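Local structure of citrate synthase (Thermotoga maritima, 2P2W) at residues K282-I287 / D300-V305; R265-H270 / K275-A280; S215-P220 / K244-G249. The protein probably catalyses the condensation of oxaloacetate with acetyl-CoA and water to give citrate and CoA, a step of the tricarboxylic acid cycle. All coordinates share one frame; numbering follows the deposited sequence.

All three contacts lie in the mainly helical part of the chain that probably corresponds to the small domain of citrate synthases. Contact 1 is the middle one: between centres it is about 9 Å from contact 2 and about 8 Å from contact 3, while contacts 2 and 3 are about 15 Å apart. Tyr302 CE1 of contact 1 meets Phe277 CE1 of contact 2 at 3.8 Å, and Leu301 CD2 meets Phe248 CE1 of contact 3 at 3.6 Å. Asp300 of contact 1, a predicted active-site residue, stands about 4 Å from Gly247 of contact 3, and a bound citrate anion, probably from the crystallisation liquor, about 7 Å from it, both between nearest atoms.

Contact 1: residues K282-I287 / D300-V305; sequences KLEEYI and DLYSSV
The Tyr302 ring receives Glu284 OE1 at its edge, close to the ring plane, while one face carries CD2 of its sequence neighbour Leu301, 3.7 Å above the plane and displaced toward the rim. The carboxylate is turned 60° from the ring. Glu284 reaches it as an extended arm: CG is anti to the backbone N (chi1 165°) and the chain stays straight beyond, carrying OE1 across from helix 275-289. The phenol of helix 299-309 donates to Glu284 OE1, Tyr302 OH lying 2.5 Å away and almost in line with the C-O bond. A tyrosine suits this place because its apolar ring packs among Leu267 and Phe277 while its hydroxyl reaches the acid; a phenylalanine here would probably keep most of the packing but leave the buried Glu284 OE1 without its close donor. Leu283 and Leu301 also point into the interface. One turn beyond the start of the segment, Ser304 OG bonds at 3.0 Å to the carbonyl O of Asp300, a predicted active-site residue. Accepting the phenol proton, with Lys264 as a long, weak ion-pair partner, is consistent with an ionised Glu284, and the short hydrogen bond would probably help to stabilise that buried charge.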
loop_
_atom_site.group_PDB
_atom_site.type_symbol
_atom_site.label_atom_id
_atom_site.label_comp_id
_atom_site.label_asym_id
_atom_site.label_seq_id
_atom_site.Cartn_x
_atom_site.Cartn_y
_atom_site.Cartn_z
ATOM N N LYS A 282 14.052 -6.353 32.119
ATOM C CA LYS A 282 14.222 -5.316 33.131
ATOM C C LYS A 282 13.449 -4.062 32.733
ATOM O O LYS A 282 12.899 -3.361 33.585
ATOM C CB LYS A 282 15.703 -4.976 33.295
ATOM C CG LYS A 282 15.998 -4.040 34.460
ATOM C CD LYS A 282 15.599 -4.672 35.784
ATOM C CE LYS A 282 16.140 -3.879 36.959
ATOM N NZ LYS A 282 15.827 -4.552 38.245
ATOM N N LEU A 283 13.416 -3.782 31.434
ATOM C CA LEU A 283 12.701 -2.616 30.926
ATOM C C LEU A 283 11.212 -2.772 31.246
ATOM O O LEU A 283 10.555 -1.825 31.684
ATOM C CB LEU A 283 12.913 -2.491 29.416
ATOM C CG LEU A 283 12.322 -1.275 28.699
ATOM C CD1 LEU A 283 12.804 0.019 29.362
ATOM C CD2 LEU A 283 12.749 -1.316 27.227
ATOM N N GLU A 284 10.685 -3.975 31.038
ATOM C CA GLU A 284 9.282 -4.235 31.330
ATOM C C GLU A 284 9.033 -4.076 32.826
ATOM O O GLU A 284 8.052 -3.455 33.238
ATOM C CB GLU A 284 8.888 -5.651 30.910
ATOM C CG GLU A 284 7.557 -6.093 31.502
ATOM C CD GLU A 284 7.175 -7.500 31.110
ATOM O OE1 GLU A 284 7.793 -8.051 30.177
ATOM O OE2 GLU A 284 6.246 -8.055 31.736
ATOM N N GLU A 285 9.924 -4.642 33.633
ATOM C CA GLU A 285 9.780 -4.559 35.082
ATOM C C GLU A 285 9.677 -3.117 35.557
ATOM O O GLU A 285 8.802 -2.779 36.355
ATOM C CB GLU A 285 10.963 -5.222 35.794
ATOM C CG GLU A 285 10.795 -5.280 37.313
ATOM C CD GLU A 285 12.069 -5.679 38.036
ATOM O OE1 GLU A 285 12.997 -4.845 38.106
ATOM O OE2 GLU A 285 12.149 -6.827 38.527
ATOM N N TYR A 286 10.571 -2.267 35.069
ATOM C CA TYR A 286 10.574 -0.875 35.485
ATOM C C TYR A 286 9.347 -0.095 35.026
ATOM O O TYR A 286 8.737 0.641 35.808
ATOM C CB TYR A 286 11.840 -0.172 34.988
ATOM C CG TYR A 286 11.889 1.287 35.376
ATOM C CD1 TYR A 286 12.438 1.682 36.596
ATOM C CD2 TYR A 286 11.326 2.268 34.558
ATOM C CE1 TYR A 286 12.420 3.013 36.995
ATOM C CE2 TYR A 286 11.302 3.605 34.947
ATOM C CZ TYR A 286 11.849 3.969 36.167
ATOM O OH TYR A 286 11.823 5.286 36.566
ATOM N N ILE A 287 8.991 -0.257 33.757
ATOM C CA ILE A 287 7.856 0.455 33.193
ATOM C C ILE A 287 6.524 0.024 33.791
ATOM O O ILE A 287 5.693 0.866 34.122
ATOM C CB ILE A 287 7.831 0.300 31.654
ATOM C CG1 ILE A 287 8.991 1.102 31.056
ATOM C CG2 ILE A 287 6.489 0.772 31.089
ATOM C CD1 ILE A 287 9.122 1.003 29.548
ATOM N N ASP A 300 6.318 -6.887 19.677
ATOM C CA ASP A 300 7.592 -6.500 19.060
ATOM C C ASP A 300 8.800 -6.549 20.001
ATOM O O ASP A 300 9.933 -6.741 19.552
ATOM C CB ASP A 300 7.511 -5.085 18.467
ATOM C CG ASP A 300 6.440 -4.947 17.398
ATOM O OD1 ASP A 300 6.198 -5.925 16.661
ATOM O OD2 ASP A 300 5.856 -3.845 17.284
ATOM N N LEU A 301 8.564 -6.356 21.295
ATOM C CA LEU A 301 9.657 -6.363 22.264
ATOM C C LEU A 301 10.352 -7.718 22.342
ATOM O O LEU A 301 11.579 -7.797 22.307
ATOM C CB LEU A 301 9.149 -5.973 23.663
ATOM C CG LEU A 301 10.213 -5.854 24.769
ATOM C CD1 LEU A 301 11.157 -4.696 24.453
ATOM C CD2 LEU A 301 9.541 -5.631 26.118
ATOM N N TYR A 302 9.569 -8.786 22.438
ATOM C CA TYR A 302 10.140 -10.117 22.556
ATOM C C TYR A 302 10.284 -10.907 21.266
ATOM O O TYR A 302 11.135 -11.792 21.179
ATOM C CB TYR A 302 9.348 -10.914 23.591
ATOM C CG TYR A 302 9.458 -10.310 24.971
ATOM C CD1 TYR A 302 10.697 -10.213 25.612
ATOM C CD2 TYR A 302 8.333 -9.813 25.629
ATOM C CE1 TYR A 302 10.813 -9.634 26.868
ATOM C CE2 TYR A 302 8.435 -9.233 26.890
ATOM C CZ TYR A 302 9.676 -9.145 27.504
ATOM O OH TYR A 302 9.781 -8.560 28.744
ATOM N N SER A 303 9.463 -10.612 20.264
ATOM C CA SER A 303 9.594 -11.326 19.000
ATOM C C SER A 303 10.966 -10.986 18.416
ATOM O O SER A 303 11.661 -11.859 17.892
ATOM C CB SER A 303 8.496 -10.915 18.012
ATOM O OG SER A 303 8.667 -9.576 17.584
ATOM N N SER A 304 11.352 -9.716 18.520
ATOM C CA SER A 304 12.643 -9.272 17.999
ATOM C C SER A 304 13.795 -9.982 18.708
ATOM O O SER A 304 14.756 -10.406 18.066
ATOM C CB SER A 304 12.801 -7.752 18.149
ATOM O OG SER A 304 12.856 -7.357 19.508
ATOM N N VAL A 305 13.700 -10.116 20.029
ATOM C CA VAL A 305 14.759 -10.790 20.780
ATOM C C VAL A 305 14.841 -12.263 20.374
ATOM O O VAL A 305 15.934 -12.808 20.200
ATOM C CB VAL A 305 14.529 -10.668 22.311
ATOM C CG1 VAL A 305 15.585 -11.473 23.067
ATOM C CG2 VAL A 305 14.618 -9.198 22.727
#

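Contact 2: residues R265-H270 / K275-A280; sequences RVLQEH and KLFRIA
In Phe277 CG lies anti to the backbone N (chi1 178°), which sends the ring out from helix 275-289 toward Leu267 of helix 258-270. Gln268 bends at its second torsion (chi2 67°), folding the amide back to the rim of the same ring. Leu267 thus comes over a face and Gln268 at an edge. Leu267 CB sits 3.8 Å from the centroid of the Phe277 ring and 22° off its normal, a CH-pi contact, and CB lies 3.6 Å from both Phe277 CD1 and Phe277 CE1. The methyl Leu267 CD1 covers the same side of the ring, 3.7 Å from Phe277 CD1. On the rim Gln268 OE1 stands 3.4 Å from Phe277 CE2, with amide and ring planes steeply inclined. A leucine suits the buried side, where it also touches Tyr302 and Val305 of helix 299-309; the glutamine suits the exposed margin, where its polar amide can set an oxygen against the ring edge without being buried.

The two helices, their short segments running roughly antiparallel, are joined by four residues, of which Ser274 bonds through OG to Phe277 N and Asp273 makes a salt bridge with Arg278. At the close of helix 258-270, His270 ND1 donates to Val266 O at 3.2 Å, in the ring plane and on a carbonyl lone pair; the same oxygen takes the backbone N-H of His270. The chemistry is mostly apolar: no hydrogen bond crosses the contact, and the amide oxygen probably gains a weak electrostatic attraction from the slightly positive ring edge.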
loop_
_atom_site.group_PDB
_atom_site.type_symbol
_atom_site.label_atom_id
_atom_site.label_comp_id
_atom_site.label_asym_id
_atom_site.label_seq_id
_atom_site.Cartn_x
_atom_site.Cartn_y
_atom_site.Cartn_z
ATOM N N ARG A 265 7.882 -15.996 27.798
ATOM C CA ARG A 265 8.063 -17.294 28.435
ATOM C C ARG A 265 9.000 -18.157 27.595
ATOM O O ARG A 265 9.837 -18.885 28.130
ATOM C CB ARG A 265 6.714 -18.002 28.613
ATOM C CG ARG A 265 6.831 -19.343 29.329
ATOM C CD ARG A 265 5.473 -19.947 29.683
ATOM N NE ARG A 265 4.671 -20.257 28.503
ATOM C CZ ARG A 265 3.698 -19.484 28.027
ATOM N NH1 ARG A 265 3.390 -18.341 28.629
ATOM N NH2 ARG A 265 3.029 -19.859 26.945
ATOM N N VAL A 266 8.853 -18.081 26.277
ATOM C CA VAL A 266 9.705 -18.845 25.371
ATOM C C VAL A 266 11.167 -18.490 25.632
ATOM O O VAL A 266 12.016 -19.370 25.794
ATOM C CB VAL A 266 9.367 -18.529 23.902
ATOM C CG1 VAL A 266 10.420 -19.122 22.981
ATOM C CG2 VAL A 266 7.983 -19.075 23.563
ATOM N N LEU A 267 11.455 -17.194 25.671
ATOM C CA LEU A 267 12.812 -16.724 25.918
ATOM C C LEU A 267 13.295 -17.115 27.315
ATOM O O LEU A 267 14.446 -17.517 27.497
ATOM C CB LEU A 267 12.876 -15.206 25.741
ATOM C CG LEU A 267 12.700 -14.736 24.291
ATOM C CD1 LEU A 267 12.460 -13.229 24.237
ATOM C CD2 LEU A 267 13.938 -15.114 23.497
ATOM N N GLN A 268 12.411 -17.005 28.301
ATOM C CA GLN A 268 12.766 -17.354 29.670
ATOM C C GLN A 268 13.162 -18.823 29.761
ATOM O O GLN A 268 14.077 -19.189 30.500
ATOM C CB GLN A 268 11.586 -17.099 30.613
ATOM C CG GLN A 268 11.957 -17.207 32.086
ATOM C CD GLN A 268 12.891 -16.096 32.509
ATOM O OE1 GLN A 268 12.515 -14.920 32.498
ATOM N NE2 GLN A 268 14.123 -16.456 32.875
ATOM N N GLU A 269 12.463 -19.661 29.003
ATOM C CA GLU A 269 12.722 -21.091 29.021
ATOM C C GLU A 269 13.871 -21.544 28.126
ATOM O O GLU A 269 14.534 -22.535 28.433
ATOM C CB GLU A 269 11.445 -21.850 28.649
ATOM C CG GLU A 269 10.450 -21.951 29.800
ATOM C CD GLU A 269 9.085 -22.459 29.374
ATOM O OE1 GLU A 269 8.948 -22.919 28.220
ATOM O OE2 GLU A 269 8.145 -22.394 30.199
ATOM N N HIS A 270 14.128 -20.819 27.039
ATOM C CA HIS A 270 15.192 -21.220 26.120
ATOM C C HIS A 270 16.407 -20.311 25.989
ATOM O O HIS A 270 17.480 -20.778 25.600
ATOM C CB HIS A 270 14.607 -21.472 24.732
ATOM C CG HIS A 270 13.619 -22.594 24.696
ATOM N ND1 HIS A 270 12.299 -22.434 25.058
ATOM C CD2 HIS A 270 13.768 -23.902 24.382
ATOM C CE1 HIS A 270 11.677 -23.595 24.965
ATOM N NE2 HIS A 270 12.546 -24.502 24.557
ATOM N N LYS A 275 21.657 -11.485 26.796
ATOM C CA LYS A 275 21.829 -10.123 27.301
ATOM C C LYS A 275 20.642 -9.263 26.859
ATOM O O LYS A 275 20.118 -8.462 27.631
ATOM C CB LYS A 275 23.140 -9.535 26.760
ATOM C CG LYS A 275 23.407 -8.073 27.098
ATOM C CD LYS A 275 23.907 -7.865 28.523
ATOM C CE LYS A 275 22.800 -7.456 29.479
ATOM N NZ LYS A 275 23.341 -7.285 30.866
ATOM N N LEU A 276 20.224 -9.436 25.610
ATOM C CA LEU A 276 19.093 -8.681 25.079
ATOM C C LEU A 276 17.837 -8.975 25.891
ATOM O O LEU A 276 17.105 -8.063 26.275
ATOM C CB LEU A 276 18.858 -9.042 23.605
ATOM C CG LEU A 276 19.958 -8.592 22.636
ATOM C CD1 LEU A 276 19.693 -9.145 21.237
ATOM C CD2 LEU A 276 20.012 -7.062 22.610
ATOM N N PHE A 277 17.590 -10.253 26.157
ATOM C CA PHE A 277 16.415 -10.625 26.923
ATOM C C PHE A 277 16.457 -10.026 28.329
ATOM O O PHE A 277 15.454 -9.503 28.809
ATOM C CB PHE A 277 16.286 -12.149 27.014
ATOM C CG PHE A 277 15.116 -12.606 27.839
ATOM C CD1 PHE A 277 13.817 -12.237 27.493
ATOM C CD2 PHE A 277 15.310 -13.395 28.970
ATOM C CE1 PHE A 277 12.725 -12.649 28.263
ATOM C CE2 PHE A 277 14.227 -13.809 29.744
ATOM C CZ PHE A 277 12.932 -13.436 29.391
ATOM N N ARG A 278 17.614 -10.096 28.982
ATOM C CA ARG A 278 17.750 -9.560 30.339
ATOM C C ARG A 278 17.377 -8.077 30.365
ATOM O O ARG A 278 16.665 -7.620 31.259
ATOM C CB ARG A 278 19.188 -9.720 30.855
ATOM C CG ARG A 278 19.707 -11.156 30.997
ATOM C CD ARG A 278 19.058 -11.919 32.147
ATOM N NE ARG A 278 19.698 -13.220 32.389
ATOM C CZ ARG A 278 20.789 -13.412 33.130
ATOM N NH1 ARG A 278 21.390 -12.391 33.726
ATOM N NH2 ARG A 278 21.288 -14.636 33.274
ATOM N N ILE A 279 17.868 -7.326 29.387
ATOM C CA ILE A 279 17.579 -5.896 29.323
ATOM C C ILE A 279 16.088 -5.644 29.067
ATOM O O ILE A 279 15.465 -4.818 29.734
ATOM C CB ILE A 279 18.425 -5.211 28.218
ATOM C CG1 ILE A 279 19.916 -5.392 28.528
ATOM C CG2 ILE A 279 18.088 -3.719 28.136
ATOM C CD1 ILE A 279 20.851 -4.953 27.411
ATOM N N ALA A 280 15.522 -6.364 28.106
ATOM C CA ALA A 280 14.106 -6.210 27.765
ATOM C C ALA A 280 13.209 -6.556 28.956
ATOM O O ALA A 280 12.187 -5.903 29.203
ATOM C CB ALA A 280 13.764 -7.104 26.577
#

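Contact 3: residues S215-P220 / K244-G249; sequences SEKVPP and KIMGFG
The short, branched Val218 brings one methyl, CG2, against the backbone of the loop: it lies 3.9 Å from Gly247 N, and at the same distance from Met246 CB. This is the buried part, and its closeness rests on the missing side chain of Gly247. That residue occupies the third position of a type II turn from Ile245 to Phe248, with phi 89°, a conformation that would push a CB into the preceding carbonyl; such a carbon would also lie about 3.3 Å from Val218 CG2, a tight approach, so glycine meets both demands. On the solvent side Lys217 touches only through CB, which meets Met246 CG at 3.7 Å and Met246 SD at 3.9 Å; beyond it the exposed lysine leads away from the loop. The bend of Met246 at chi2 (-73°) lays CG and SD beside Lys217 CB, which an unbranched thioether chain can do. Helix 214-225 is kinked nearby, where Pro219 and Pro220 have no N-H for the turn before. Val218 also packs on Leu301 and Ser304 of helix 299-309, Phe248 carries the packing on to helix 275-289, touching Leu283 and Ile287, and the backbone of Gly247 bonds to Asn298 just ahead of helix 299-309.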
loop_
_atom_site.group_PDB
_atom_site.type_symbol
_atom_site.label_atom_id
_atom_site.label_comp_id
_atom_site.label_asym_id
_atom_site.label_seq_id
_atom_site.Cartn_x
_atom_site.Cartn_y
_atom_site.Cartn_z
ATOM N N SER A 215 10.024 -3.851 15.661
ATOM C CA SER A 215 10.795 -5.050 15.980
ATOM C C SER A 215 12.270 -4.886 15.603
ATOM O O SER A 215 13.149 -5.411 16.285
ATOM C CB SER A 215 10.207 -6.273 15.266
ATOM O OG SER A 215 10.316 -6.162 13.855
ATOM N N GLU A 216 12.545 -4.153 14.527
ATOM C CA GLU A 216 13.928 -3.946 14.101
ATOM C C GLU A 216 14.598 -2.854 14.934
ATOM O O GLU A 216 15.823 -2.771 14.991
ATOM C CB GLU A 216 13.982 -3.576 12.616
ATOM C CG GLU A 216 13.232 -4.557 11.724
ATOM C CD GLU A 216 13.490 -4.340 10.245
ATOM O OE1 GLU A 216 14.028 -3.270 9.879
ATOM O OE2 GLU A 216 13.139 -5.246 9.450
ATOM N N LYS A 217 13.791 -2.021 15.583
ATOM C CA LYS A 217 14.330 -0.946 16.418
ATOM C C LYS A 217 14.620 -1.380 17.852
ATOM O O LYS A 217 15.330 -0.734 18.604
ATOM C CB LYS A 217 13.316 0.210 16.435
ATOM C CG LYS A 217 13.473 1.135 15.220
ATOM C CD LYS A 217 14.048 2.515 15.558
ATOM C CE LYS A 217 14.318 3.363 14.309
ATOM N NZ LYS A 217 15.605 4.042 14.463
ATOM N N VAL A 218 13.993 -2.499 18.269
ATOM C CA VAL A 218 14.174 -2.905 19.658
ATOM C C VAL A 218 15.613 -3.311 20.015
ATOM O O VAL A 218 16.191 -2.842 20.990
ATOM C CB VAL A 218 13.137 -3.959 20.042
ATOM C CG1 VAL A 218 13.546 -4.624 21.360
ATOM C CG2 VAL A 218 11.779 -3.289 20.239
ATOM N N PRO A 219 16.206 -4.240 19.258
ATOM C CA PRO A 219 17.575 -4.646 19.534
ATOM C C PRO A 219 18.543 -3.458 19.752
ATOM O O PRO A 219 19.275 -3.393 20.728
ATOM C CB PRO A 219 17.997 -5.581 18.401
ATOM C CG PRO A 219 16.715 -6.277 17.964
ATOM C CD PRO A 219 15.676 -5.077 18.175
ATOM N N PRO A 220 18.547 -2.485 18.823
ATOM C CA PRO A 220 19.432 -1.316 18.949
ATOM C C PRO A 220 19.094 -0.472 20.185
ATOM O O PRO A 220 19.976 0.126 20.820
ATOM C CB PRO A 220 19.179 -0.543 17.654
ATOM C CG PRO A 220 18.170 -1.222 16.768
ATOM C CD PRO A 220 17.788 -2.430 17.564
ATOM N N LYS A 244 9.507 7.892 21.789
ATOM C CA LYS A 244 8.698 6.682 21.812
ATOM C C LYS A 244 9.547 5.479 22.212
ATOM O O LYS A 244 10.573 5.206 21.594
ATOM C CB LYS A 244 8.081 6.450 20.428
ATOM C CG LYS A 244 7.690 5.006 20.133
ATOM C CD LYS A 244 6.424 4.584 20.845
ATOM C CE LYS A 244 5.885 3.277 20.269
ATOM N NZ LYS A 244 4.413 3.318 20.030
ATOM N N ILE A 245 9.125 4.772 23.258
ATOM C CA ILE A 245 9.845 3.584 23.706
ATOM C C ILE A 245 9.368 2.404 22.855
ATOM O O ILE A 245 8.231 1.955 22.983
ATOM C CB ILE A 245 9.570 3.289 25.198
ATOM C CG1 ILE A 245 10.045 4.469 26.053
ATOM C CG2 ILE A 245 10.282 2.007 25.619
ATOM C CD1 ILE A 245 9.725 4.334 27.534
ATOM N N MET A 246 10.243 1.920 21.979
ATOM C CA MET A 246 9.917 0.811 21.087
ATOM C C MET A 246 9.614 -0.482 21.846
ATOM O O MET A 246 10.233 -0.772 22.862
ATOM C CB MET A 246 11.078 0.584 20.115
ATOM C CG MET A 246 11.325 1.740 19.155
ATOM S SD MET A 246 10.051 1.861 17.866
ATOM C CE MET A 246 10.292 3.570 17.313
ATOM N N GLY A 247 8.654 -1.256 21.347
ATOM C CA GLY A 247 8.311 -2.502 22.005
ATOM C C GLY A 247 7.243 -2.347 23.072
ATOM O O GLY A 247 6.827 -3.329 23.679
ATOM N N PHE A 248 6.807 -1.114 23.309
ATOM C CA PHE A 248 5.770 -0.844 24.304
ATOM C C PHE A 248 4.632 -0.033 23.705
ATOM O O PHE A 248 4.817 0.676 22.713
ATOM C CB PHE A 248 6.336 -0.072 25.503
ATOM C CG PHE A 248 7.165 -0.907 26.427
ATOM C CD1 PHE A 248 8.436 -1.335 26.051
ATOM C CD2 PHE A 248 6.673 -1.276 27.680
ATOM C CE1 PHE A 248 9.207 -2.117 26.911
ATOM C CE2 PHE A 248 7.438 -2.057 28.548
ATOM C CZ PHE A 248 8.711 -2.480 28.159
ATOM N N GLY A 249 3.459 -0.138 24.322
ATOM C CA GLY A 249 2.302 0.601 23.852
ATOM C C GLY A 249 1.477 -0.134 22.814
ATOM O O GLY A 249 1.971 -1.024 22.113
#